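Long-range contacts in citrate synthase (Metallosphaera sedula, PDB 6ABY), which probably catalyses the condensation of oxaloacetate with acetyl-CoA and water to citrate and free CoA, a reaction of the tricarboxylic acid cycle: residues Lys13-Thr18 against Asp178-Ala183; Glu71-Glu76 against Val140-Ser145; Lys118-Ile123 against Ala331-Trp336; Thr258-Ala263 against Pro304-Tyr309. All coordinates share one frame; numbering follows the deposited sequence.

Contact 1: residues Lys13-Thr18 against Asp178-Ala183; sequences KETSIT and DHEMNA. With OAA (oxaloacetate ion), chain F.
T18 and D178 supply the polar bond that joins these two segments. The hydroxyl T18 OG1 donates to D178 OD2 at 2.6 Å, on the anti lone pair of that oxygen, the one turned away from OD1. E180 N reaches the same OD2 at 2.9 Å, but from above the carboxylate plane, 63° out of it, and closes an Asx turn. H339 NE2 on helix 324-343 is a further partner of OD2. Aspartate suits the place because its short chain closes the turn and one oxygen still serves neighbours on several sides. In the other segment I17 N donates to T15 OG1 at 3.1 Å, an ST turn that fixes the bend before T18; T15 OG1 also bonds E342.

Van der Waals contact comes from long chains. The methyl M181 CE rests 3.8 Å from K13 CD, brought there by bends at chi2 and chi3 of the methionine. Lysine serves doubly here: its methylenes meet the methionine while NZ goes on to E342 and H339. E180 lays its CG 3.4 Å from T18 O, and its OE1 is held by I20 N.

The bonds to oxaloacetate come from H179 and N182 of the same loop. N182 ND2 donates to oxaloacetate O2 at 3.1 Å, and H179 ND1 makes a weak bond of 3.5 Å to that same oxygen, in the plane of its ring. N182 is also the N-cap of helix 183-193, and Y256 OH holds H179 NE2. The turn gathered round D178 OD2 thus appears to act as a second shell, setting the backbone from which two oxaloacetate-binding residues reach the substrate.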
# COMPACT_ATOMS: atom_id res chain seq x y z
N LYS B 13 -10.46 -8.67 -12.68
CA LYS B 13 -11.66 -7.84 -12.90
C LYS B 13 -12.00 -7.78 -14.40
O LYS B 13 -11.15 -8.09 -15.22
CB LYS B 13 -11.46 -6.39 -12.45
CG LYS B 13 -10.21 -5.72 -13.03
CD LYS B 13 -10.36 -4.27 -13.35
CE LYS B 13 -10.89 -3.44 -12.22
NZ LYS B 13 -11.07 -2.04 -12.65
N GLU B 14 -13.20 -7.34 -14.68
CA GLU B 14 -13.64 -6.88 -16.01
C GLU B 14 -13.41 -5.38 -16.02
O GLU B 14 -13.66 -4.72 -15.00
CB GLU B 14 -15.10 -7.25 -16.24
CG GLU B 14 -15.33 -8.74 -16.37
CD GLU B 14 -16.75 -9.14 -16.73
OE1 GLU B 14 -16.96 -10.29 -17.17
OE2 GLU B 14 -17.64 -8.28 -16.60
N THR B 15 -12.97 -4.83 -17.15
CA THR B 15 -12.76 -3.37 -17.24
C THR B 15 -13.26 -2.88 -18.59
O THR B 15 -13.14 -3.63 -19.57
CB THR B 15 -11.28 -3.04 -16.99
OG1 THR B 15 -11.11 -1.61 -16.99
CG2 THR B 15 -10.35 -3.67 -18.01
N SER B 16 -13.74 -1.65 -18.63
CA SER B 16 -13.98 -0.91 -19.89
C SER B 16 -13.08 0.32 -19.97
O SER B 16 -13.34 1.22 -20.79
CB SER B 16 -15.44 -0.57 -19.98
OG SER B 16 -15.82 0.09 -18.81
N ILE B 17 -12.00 0.37 -19.19
CA ILE B 17 -11.23 1.63 -19.04
C ILE B 17 -10.19 1.63 -20.16
O ILE B 17 -10.21 2.53 -20.98
CB ILE B 17 -10.63 1.80 -17.64
CG1 ILE B 17 -11.72 1.91 -16.58
CG2 ILE B 17 -9.72 3.02 -17.61
CD1 ILE B 17 -11.21 2.08 -15.17
N THR B 18 -9.33 0.64 -20.18
CA THR B 18 -8.15 0.66 -21.05
C THR B 18 -8.07 -0.66 -21.77
O THR B 18 -8.24 -1.70 -21.12
CB THR B 18 -6.85 0.94 -20.28
OG1 THR B 18 -6.92 2.24 -19.73
CG2 THR B 18 -5.63 0.93 -21.16
N ASP B 178 -3.20 5.76 -17.81
CA ASP B 178 -3.62 4.37 -17.48
C ASP B 178 -2.90 3.39 -18.38
O ASP B 178 -2.58 3.70 -19.57
CB ASP B 178 -5.14 4.10 -17.52
CG ASP B 178 -5.49 2.83 -16.72
OD1 ASP B 178 -5.09 2.78 -15.51
OD2 ASP B 178 -6.05 1.85 -17.31
N HIS B 179 -2.69 2.20 -17.83
CA HIS B 179 -2.22 1.07 -18.65
C HIS B 179 -2.79 -0.25 -18.13
O HIS B 179 -2.06 -1.22 -18.09
CB HIS B 179 -0.70 1.14 -18.73
CG HIS B 179 -0.19 0.65 -20.03
ND1 HIS B 179 0.74 -0.39 -20.13
CD2 HIS B 179 -0.49 1.02 -21.30
CE1 HIS B 179 1.01 -0.60 -21.41
NE2 HIS B 179 0.33 0.30 -22.14
N GLU B 180 -4.08 -0.26 -17.81
CA GLU B 180 -4.87 -1.48 -17.49
C GLU B 180 -4.25 -2.05 -16.21
O GLU B 180 -3.97 -1.24 -15.23
CB GLU B 180 -4.92 -2.39 -18.75
CG GLU B 180 -6.19 -3.22 -18.87
CD GLU B 180 -6.37 -4.07 -20.14
OE1 GLU B 180 -5.68 -3.79 -21.17
OE2 GLU B 180 -7.23 -5.00 -20.13
N MET B 181 -3.97 -3.35 -16.20
CA MET B 181 -3.58 -4.08 -14.96
C MET B 181 -2.05 -4.22 -14.88
O MET B 181 -1.37 -4.50 -15.90
CB MET B 181 -4.22 -5.47 -14.98
CG MET B 181 -4.34 -6.07 -13.61
SD MET B 181 -4.95 -4.95 -12.35
CE MET B 181 -6.55 -4.48 -13.02
N ASN B 182 -1.51 -4.01 -13.69
CA ASN B 182 -0.06 -4.10 -13.38
C ASN B 182 0.07 -4.04 -11.85
O ASN B 182 -0.96 -3.90 -11.16
CB ASN B 182 0.75 -3.00 -14.07
CG ASN B 182 0.18 -1.62 -13.84
OD1 ASN B 182 -0.14 -1.24 -12.72
ND2 ASN B 182 0.03 -0.85 -14.91
N ALA B 183 1.28 -4.14 -11.32
CA ALA B 183 1.48 -4.24 -9.84
C ALA B 183 0.83 -3.04 -9.16
O ALA B 183 0.23 -3.25 -8.08
CB ALA B 183 2.95 -4.39 -9.48
O1 OAA F . 3.46 -3.47 -17.54
O2 OAA F . 1.73 -2.07 -17.26
O4 OAA F . 2.66 1.04 -15.91
O5 OAA F . 2.69 1.89 -17.88
O3 OAA F . 4.08 -0.10 -18.69
C1 OAA F . 2.96 -2.36 -17.20
C2 OAA F . 3.90 -1.28 -16.71
C3 OAA F . 3.68 -0.06 -17.54
C4 OAA F . 3.00 0.99 -17.09

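Contact 2: residues Glu71-Glu76 against Val140-Ser145; sequences ERSISE and VEPDPS
R72 and P142 make the main touch, where R72 CB lies 3.6 Å from P142 CB and the two side chains slide past each other in opposite directions. The arginine runs extended from CG to NE, and its CD stays 4.0 Å from P142 CB. A proline fits well under such a chain, for its compact, stiff ring offers carbon and needs no polar partner. P142 CG also approaches S73 N, at 4.1 Å.

Farther along, D143 O stands at the edge of the R72 guanidinium, near its plane and 2.9 Å from NH1, while NH2 is hydrogen-bonded to L146 O. Behind this, D143 starts its side chain away from 71-76 and shapes its own loop. D143 OD1 accepts from S145 N at 3.0 Å, an Asx turn, and from S145 OG at 2.7 Å, both from the same face of the carboxylate. Its OD2 forms a salt bridge with R160, and D143 N bonds N151.

Residues 71-76 join helix 58-69 to helix 76-85, and residues 140-145 lead from helix 112-134 to helix 148-157. Near the surface, P142 also packs on N151 and M155 of helix 148-157, and T125 of helix 112-134 bonds R72 O.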
# COMPACT_ATOMS: atom_id res chain seq x y z
N GLU B 71 -8.43 23.26 -6.77
CA GLU B 71 -7.98 22.22 -5.79
C GLU B 71 -6.44 22.12 -5.73
O GLU B 71 -5.95 21.24 -5.00
CB GLU B 71 -8.56 20.84 -6.13
CG GLU B 71 -10.07 20.69 -5.92
CD GLU B 71 -10.56 20.78 -4.49
OE1 GLU B 71 -9.78 21.16 -3.60
OE2 GLU B 71 -11.74 20.44 -4.26
N ARG B 72 -5.70 22.97 -6.43
CA ARG B 72 -4.22 22.84 -6.62
C ARG B 72 -3.40 23.23 -5.37
O ARG B 72 -2.24 22.73 -5.20
CB ARG B 72 -3.77 23.71 -7.79
CG ARG B 72 -4.10 23.09 -9.14
CD ARG B 72 -3.52 23.91 -10.26
NE ARG B 72 -4.15 23.62 -11.52
CZ ARG B 72 -4.32 24.49 -12.50
NH1 ARG B 72 -3.89 25.74 -12.38
NH2 ARG B 72 -4.90 24.09 -13.62
N SER B 73 -3.93 24.10 -4.53
CA SER B 73 -3.25 24.54 -3.29
C SER B 73 -3.11 23.38 -2.31
O SER B 73 -3.97 22.55 -2.28
CB SER B 73 -4.02 25.66 -2.67
OG SER B 73 -3.98 26.74 -3.58
N ILE B 74 -2.06 23.38 -1.49
CA ILE B 74 -1.81 22.32 -0.47
C ILE B 74 -1.78 23.02 0.89
O ILE B 74 -1.39 24.18 0.93
CB ILE B 74 -0.51 21.55 -0.79
CG1 ILE B 74 0.66 22.51 -1.01
CG2 ILE B 74 -0.71 20.65 -2.02
CD1 ILE B 74 2.00 21.84 -0.97
N SER B 75 -2.18 22.32 1.95
CA SER B 75 -2.19 22.83 3.34
C SER B 75 -0.77 23.22 3.75
O SER B 75 0.21 22.61 3.22
CB SER B 75 -2.77 21.79 4.25
OG SER B 75 -1.92 20.65 4.30
N GLU B 76 -0.64 24.20 4.65
CA GLU B 76 0.69 24.70 5.13
C GLU B 76 1.45 23.56 5.82
O GLU B 76 2.68 23.52 5.74
CB GLU B 76 0.52 25.94 6.01
CG GLU B 76 1.81 26.73 6.21
CD GLU B 76 2.25 27.55 5.01
OE1 GLU B 76 3.37 28.07 5.02
OE2 GLU B 76 1.45 27.66 4.05
N VAL B 140 6.72 28.51 -6.09
CA VAL B 140 5.82 29.25 -7.01
C VAL B 140 4.40 28.71 -6.82
O VAL B 140 4.16 27.51 -7.11
CB VAL B 140 6.31 29.13 -8.46
CG1 VAL B 140 5.43 29.91 -9.42
CG2 VAL B 140 7.75 29.57 -8.60
N GLU B 141 3.48 29.55 -6.39
CA GLU B 141 2.08 29.15 -6.11
C GLU B 141 1.38 28.77 -7.41
O GLU B 141 1.64 29.34 -8.46
CB GLU B 141 1.34 30.27 -5.38
CG GLU B 141 1.94 30.57 -4.02
CD GLU B 141 0.91 30.78 -2.94
OE1 GLU B 141 1.02 30.12 -1.88
OE2 GLU B 141 -0.01 31.61 -3.15
N PRO B 142 0.47 27.79 -7.37
CA PRO B 142 -0.35 27.47 -8.53
C PRO B 142 -1.14 28.70 -9.02
O PRO B 142 -1.58 29.48 -8.23
CB PRO B 142 -1.31 26.38 -8.08
CG PRO B 142 -1.09 26.23 -6.59
CD PRO B 142 0.19 26.93 -6.21
N ASP B 143 -1.29 28.80 -10.33
CA ASP B 143 -2.03 29.90 -11.00
C ASP B 143 -3.32 29.31 -11.56
O ASP B 143 -3.32 28.60 -12.57
CB ASP B 143 -1.17 30.59 -12.06
CG ASP B 143 -1.86 31.79 -12.70
OD1 ASP B 143 -3.10 31.87 -12.60
OD2 ASP B 143 -1.14 32.61 -13.31
N PRO B 144 -4.46 29.66 -10.94
CA PRO B 144 -5.75 29.10 -11.31
C PRO B 144 -6.26 29.49 -12.70
O PRO B 144 -7.17 28.84 -13.14
CB PRO B 144 -6.68 29.63 -10.21
CG PRO B 144 -6.05 30.92 -9.75
CD PRO B 144 -4.56 30.67 -9.87
N SER B 145 -5.64 30.48 -13.36
CA SER B 145 -5.96 30.92 -14.75
C SER B 145 -5.24 30.05 -15.78
O SER B 145 -5.57 30.17 -16.96
CB SER B 145 -5.60 32.38 -14.96
OG SER B 145 -4.18 32.55 -15.01

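Contact 3: residues Lys118-Ile123 against Ala331-Trp336; sequences KMTAKI and ARVIGW. With OAA (oxaloacetate ion), chain F.
T120 meets V333 with its hydroxyl rather than its methyl: OG1 is 3.6 Å from V333 CG1, an oxygen set against a hydrocarbon inside a buried interface. The hydroxyl is satisfied within its own helix, by A116 O. Its chi1 of -55° puts OG1 beside the backbone N, and CG2, the other branch, is thereby turned to I334 CD1 at 4.0 Å. V333 has CG1 between its backbone N and carbonyl carbon (chi1 65°), pointing into the neighbouring helix, where I123 CD1 touches it at 4.3 Å. M119 CB meets the other branch, V333 CG2.

These are helices 112-134 and 324-343, whose short segments run antiparallel at 173° with axes 9.3 Å apart. Such pairing of antiparallel helices belongs to the mainly helical citrate synthase fold; threonine, valine and isoleucine, all branched at CB, fill the seam.

R332 leaves the other side of its helix for oxaloacetate. It binds one carboxylate end-on, NH1 to O4 at 2.8 Å and NH2 to O5 at 2.8 Å, both nearly straight. H176 O holds NE, and R332 CG lies over a face of the W336 ring, toward its rim. A leucine in its place lacks these donors and would probably leave that carboxylate loosely held and H176 O without its partner. G335 carries no CB, which at that position would press on R332 CD.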
# COMPACT_ATOMS: atom_id res chain seq x y z
N LYS B 118 -8.92 15.99 -6.13
CA LYS B 118 -8.06 16.67 -5.14
C LYS B 118 -6.63 16.14 -5.25
O LYS B 118 -5.73 16.99 -5.35
CB LYS B 118 -8.57 16.50 -3.72
CG LYS B 118 -9.76 17.40 -3.36
CD LYS B 118 -10.35 17.01 -2.03
CE LYS B 118 -11.45 17.91 -1.53
NZ LYS B 118 -11.82 17.51 -0.15
N MET B 119 -6.43 14.82 -5.25
CA MET B 119 -5.06 14.25 -5.34
C MET B 119 -4.42 14.69 -6.67
O MET B 119 -3.26 15.09 -6.65
CB MET B 119 -5.06 12.73 -5.23
CG MET B 119 -5.37 12.28 -3.82
SD MET B 119 -5.39 10.49 -3.64
CE MET B 119 -7.14 10.15 -3.78
N THR B 120 -5.13 14.54 -7.79
CA THR B 120 -4.64 14.87 -9.15
C THR B 120 -4.18 16.34 -9.21
O THR B 120 -3.12 16.60 -9.77
CB THR B 120 -5.74 14.61 -10.20
OG1 THR B 120 -6.10 13.25 -10.00
CG2 THR B 120 -5.27 14.87 -11.61
N ALA B 121 -4.96 17.26 -8.65
CA ALA B 121 -4.72 18.72 -8.63
C ALA B 121 -3.47 19.05 -7.79
O ALA B 121 -2.67 19.89 -8.26
CB ALA B 121 -5.93 19.42 -8.10
N LYS B 122 -3.30 18.40 -6.64
CA LYS B 122 -2.29 18.76 -5.61
C LYS B 122 -0.94 18.09 -5.85
O LYS B 122 0.08 18.70 -5.47
CB LYS B 122 -2.78 18.39 -4.21
CG LYS B 122 -3.94 19.23 -3.72
CD LYS B 122 -4.41 18.89 -2.34
CE LYS B 122 -5.89 19.18 -2.17
NZ LYS B 122 -6.15 20.63 -2.32
N ILE B 123 -0.87 16.92 -6.51
CA ILE B 123 0.43 16.21 -6.68
C ILE B 123 1.46 17.07 -7.45
O ILE B 123 2.64 17.11 -7.07
CB ILE B 123 0.25 14.81 -7.27
CG1 ILE B 123 -0.46 13.90 -6.26
CG2 ILE B 123 1.61 14.24 -7.71
CD1 ILE B 123 -0.85 12.51 -6.81
N ALA B 331 0.10 11.46 -13.22
CA ALA B 331 -0.77 11.00 -14.33
C ALA B 331 -1.50 9.72 -13.96
O ALA B 331 -2.75 9.67 -14.16
CB ALA B 331 0.03 10.77 -15.56
N ARG B 332 -0.77 8.72 -13.48
CA ARG B 332 -1.34 7.36 -13.29
C ARG B 332 -2.41 7.36 -12.19
O ARG B 332 -3.24 6.43 -12.19
CB ARG B 332 -0.23 6.35 -13.00
CG ARG B 332 -0.73 4.91 -12.93
CD ARG B 332 -1.50 4.44 -14.17
NE ARG B 332 -0.72 4.53 -15.40
CZ ARG B 332 0.19 3.63 -15.78
NH1 ARG B 332 0.47 2.58 -15.02
NH2 ARG B 332 0.88 3.82 -16.88
N VAL B 333 -2.37 8.31 -11.26
CA VAL B 333 -3.40 8.43 -10.18
C VAL B 333 -4.82 8.47 -10.79
O VAL B 333 -5.76 7.98 -10.15
CB VAL B 333 -3.15 9.63 -9.26
CG1 VAL B 333 -3.28 10.99 -9.95
CG2 VAL B 333 -4.08 9.59 -8.07
N ILE B 334 -4.97 9.07 -11.97
CA ILE B 334 -6.27 9.12 -12.68
C ILE B 334 -6.70 7.70 -13.02
O ILE B 334 -7.83 7.34 -12.68
CB ILE B 334 -6.17 10.00 -13.94
CG1 ILE B 334 -5.82 11.43 -13.52
CG2 ILE B 334 -7.48 9.90 -14.71
CD1 ILE B 334 -5.28 12.29 -14.62
N GLY B 335 -5.81 6.94 -13.66
CA GLY B 335 -6.02 5.53 -14.00
C GLY B 335 -6.30 4.71 -12.76
O GLY B 335 -7.30 3.96 -12.74
N TRP B 336 -5.49 4.85 -11.72
CA TRP B 336 -5.70 4.11 -10.44
C TRP B 336 -7.12 4.34 -9.90
O TRP B 336 -7.79 3.36 -9.54
CB TRP B 336 -4.70 4.48 -9.36
CG TRP B 336 -3.31 4.03 -9.65
CD1 TRP B 336 -2.91 3.00 -10.45
CD2 TRP B 336 -2.14 4.57 -9.04
NE1 TRP B 336 -1.54 2.91 -10.42
CE2 TRP B 336 -1.05 3.82 -9.52
CE3 TRP B 336 -1.92 5.58 -8.11
CZ2 TRP B 336 0.26 4.15 -9.20
CZ3 TRP B 336 -0.63 5.89 -7.76
CH2 TRP B 336 0.44 5.17 -8.30
O1 OAA F . 3.46 -3.47 -17.54
O2 OAA F . 1.73 -2.07 -17.26
O4 OAA F . 2.66 1.04 -15.91
O5 OAA F . 2.69 1.89 -17.88
O3 OAA F . 4.08 -0.10 -18.69
C1 OAA F . 2.96 -2.36 -17.20
C2 OAA F . 3.90 -1.28 -16.71
C3 OAA F . 3.68 -0.06 -17.54
C4 OAA F . 3.00 0.99 -17.09

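Contact 4: residues Thr258-Ala263 against Pro304-Tyr309; sequences TMDPRA and PNVDFY. With OAA (oxaloacetate ion), chain F.
V306 CG1 lies over one face of the R262 guanidinium, 3.6 Å above its plane and toward the rim, while D260 CG and oxaloacetate O5 stand in that plane at its edge. The Y309 ring has F308 CD2 over one face; the oxygen of A263 approaches it obliquely. The motif is an N-cap: D260 precedes helix 261-269, and its OD1 accepts from R262 N.

Aspartate does more here than cap. R262 grips it side-on, NE to OD1 at 2.9 Å with a nearly straight bond of 176°, and NH1 to OD2 at 2.7 Å as a salt bridge. V306 N adds a weak bond to OD2, at 3.0 Å, which ties in the other segment. So held, the arginine points NH2 at oxaloacetate O5, 2.8 Å away, and NH1 weakly at O3. With an alanine here, the R262 guanidinium would probably lose its anchor and be freer to swing from the substrate, and the helix would begin uncapped.

The second segment holds D307, a predicted active-site residue, and N305, two residues before it, is bonded through ND2 to G252 O. Small A263 lets the backbones close in, its CB 3.5 Å from N305 O. D260 N makes a weak bond to P304 O, and the supple M259 chain, bent at chi2 and chi3, sets SD 3.9 Å from P304 CB.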
# COMPACT_ATOMS: atom_id res chain seq x y z
N THR B 258 5.94 -5.06 -30.03
CA THR B 258 6.34 -4.03 -31.01
C THR B 258 6.66 -2.72 -30.27
O THR B 258 6.61 -2.69 -29.03
CB THR B 258 5.26 -3.89 -32.09
OG1 THR B 258 5.90 -3.23 -33.18
CG2 THR B 258 4.04 -3.11 -31.65
N MET B 259 7.05 -1.70 -31.03
CA MET B 259 7.25 -0.34 -30.50
C MET B 259 6.03 0.02 -29.65
O MET B 259 4.91 -0.15 -30.16
CB MET B 259 7.38 0.63 -31.67
CG MET B 259 7.46 2.06 -31.26
SD MET B 259 9.12 2.45 -30.72
CE MET B 259 9.82 3.00 -32.27
N ASP B 260 6.24 0.42 -28.40
CA ASP B 260 5.19 0.89 -27.46
C ASP B 260 4.56 2.12 -28.12
O ASP B 260 5.29 3.04 -28.47
CB ASP B 260 5.84 1.15 -26.09
CG ASP B 260 4.94 1.61 -24.96
OD1 ASP B 260 3.86 2.22 -25.23
OD2 ASP B 260 5.37 1.45 -23.81
N PRO B 261 3.22 2.19 -28.31
CA PRO B 261 2.60 3.34 -28.99
C PRO B 261 2.89 4.64 -28.23
O PRO B 261 3.06 5.68 -28.85
CB PRO B 261 1.10 3.00 -29.01
CG PRO B 261 0.91 2.02 -27.86
CD PRO B 261 2.22 1.26 -27.78
N ARG B 262 3.07 4.55 -26.91
CA ARG B 262 3.45 5.70 -26.06
C ARG B 262 4.86 6.15 -26.41
O ARG B 262 5.06 7.37 -26.40
CB ARG B 262 3.28 5.38 -24.57
CG ARG B 262 1.88 4.91 -24.21
CD ARG B 262 1.85 4.31 -22.82
NE ARG B 262 2.72 3.14 -22.74
CZ ARG B 262 2.98 2.49 -21.60
NH1 ARG B 262 3.78 1.43 -21.63
NH2 ARG B 262 2.38 2.85 -20.47
N ALA B 263 5.81 5.22 -26.64
CA ALA B 263 7.21 5.57 -27.01
C ALA B 263 7.22 6.28 -28.37
O ALA B 263 7.95 7.25 -28.55
CB ALA B 263 8.08 4.34 -27.03
N PRO B 304 11.65 -0.45 -27.88
CA PRO B 304 11.58 0.68 -26.97
C PRO B 304 10.22 0.67 -26.26
O PRO B 304 9.20 0.41 -26.89
CB PRO B 304 11.71 1.91 -27.88
CG PRO B 304 12.48 1.38 -29.08
CD PRO B 304 11.98 -0.03 -29.26
N ASN B 305 10.25 0.80 -24.94
CA ASN B 305 9.02 1.04 -24.15
C ASN B 305 8.97 2.54 -23.85
O ASN B 305 9.92 3.28 -24.23
CB ASN B 305 8.97 0.13 -22.93
CG ASN B 305 10.17 0.35 -22.04
OD1 ASN B 305 10.46 1.50 -21.70
ND2 ASN B 305 10.87 -0.72 -21.69
N VAL B 306 7.93 2.97 -23.15
CA VAL B 306 7.60 4.39 -22.87
C VAL B 306 8.79 5.03 -22.13
O VAL B 306 9.03 6.24 -22.33
CB VAL B 306 6.29 4.52 -22.06
CG1 VAL B 306 6.35 3.84 -20.70
CG2 VAL B 306 5.90 5.98 -21.87
N ASP B 307 9.49 4.28 -21.29
CA ASP B 307 10.57 4.86 -20.45
C ASP B 307 11.86 5.08 -21.26
O ASP B 307 12.75 5.75 -20.73
CB ASP B 307 10.82 4.09 -19.14
CG ASP B 307 11.05 2.60 -19.26
OD1 ASP B 307 12.20 2.19 -19.52
OD2 ASP B 307 10.07 1.84 -19.05
N PHE B 308 11.95 4.65 -22.51
CA PHE B 308 13.13 4.95 -23.38
C PHE B 308 13.24 6.47 -23.60
O PHE B 308 14.37 7.03 -23.49
CB PHE B 308 13.04 4.22 -24.73
CG PHE B 308 14.35 4.23 -25.49
CD1 PHE B 308 15.38 3.37 -25.15
CD2 PHE B 308 14.57 5.15 -26.50
CE1 PHE B 308 16.60 3.41 -25.82
CE2 PHE B 308 15.78 5.17 -27.19
CZ PHE B 308 16.80 4.31 -26.86
N TYR B 309 12.11 7.12 -23.90
CA TYR B 309 12.03 8.58 -24.20
C TYR B 309 11.45 9.39 -23.04
O TYR B 309 11.79 10.57 -22.95
CB TYR B 309 11.28 8.80 -25.51
CG TYR B 309 12.10 8.45 -26.73
CD1 TYR B 309 13.23 9.19 -27.07
CD2 TYR B 309 11.80 7.36 -27.52
CE1 TYR B 309 14.00 8.87 -28.17
CE2 TYR B 309 12.55 7.03 -28.63
CZ TYR B 309 13.67 7.78 -28.96
OH TYR B 309 14.45 7.44 -30.03
O1 OAA F . 3.46 -3.47 -17.54
O2 OAA F . 1.73 -2.07 -17.26
O4 OAA F . 2.66 1.04 -15.91
O5 OAA F . 2.69 1.89 -17.88
O3 OAA F . 4.08 -0.10 -18.69
C1 OAA F . 2.96 -2.36 -17.20
C2 OAA F . 3.90 -1.28 -16.71
C3 OAA F . 3.68 -0.06 -17.54
C4 OAA F . 3.00 0.99 -17.09
O HOH W 1 7.64 -2.04 -26.59

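Contacts 1, 3 and 4 surround oxaloacetate, their centres 16 Å (1 and 3), 19 Å (1 and 4) and 22 Å (3 and 4) apart, and each sends at least one residue to it. Contact 2 lies toward the surface, 15 Å from contact 3 between centres but 33 Å from contact 4; K122 of helix 112-134 links it to contact 3 through E71 O and S73 O. Along the chain contact 3 alternates with contacts 1 and 2, whereas contact 4 follows both and falls between the two segments of contact 3. Helix 307-316 of contact 4 is followed directly by helix 324-343 of contact 3. The substrate site is therefore assembled from distant parts of the sequence.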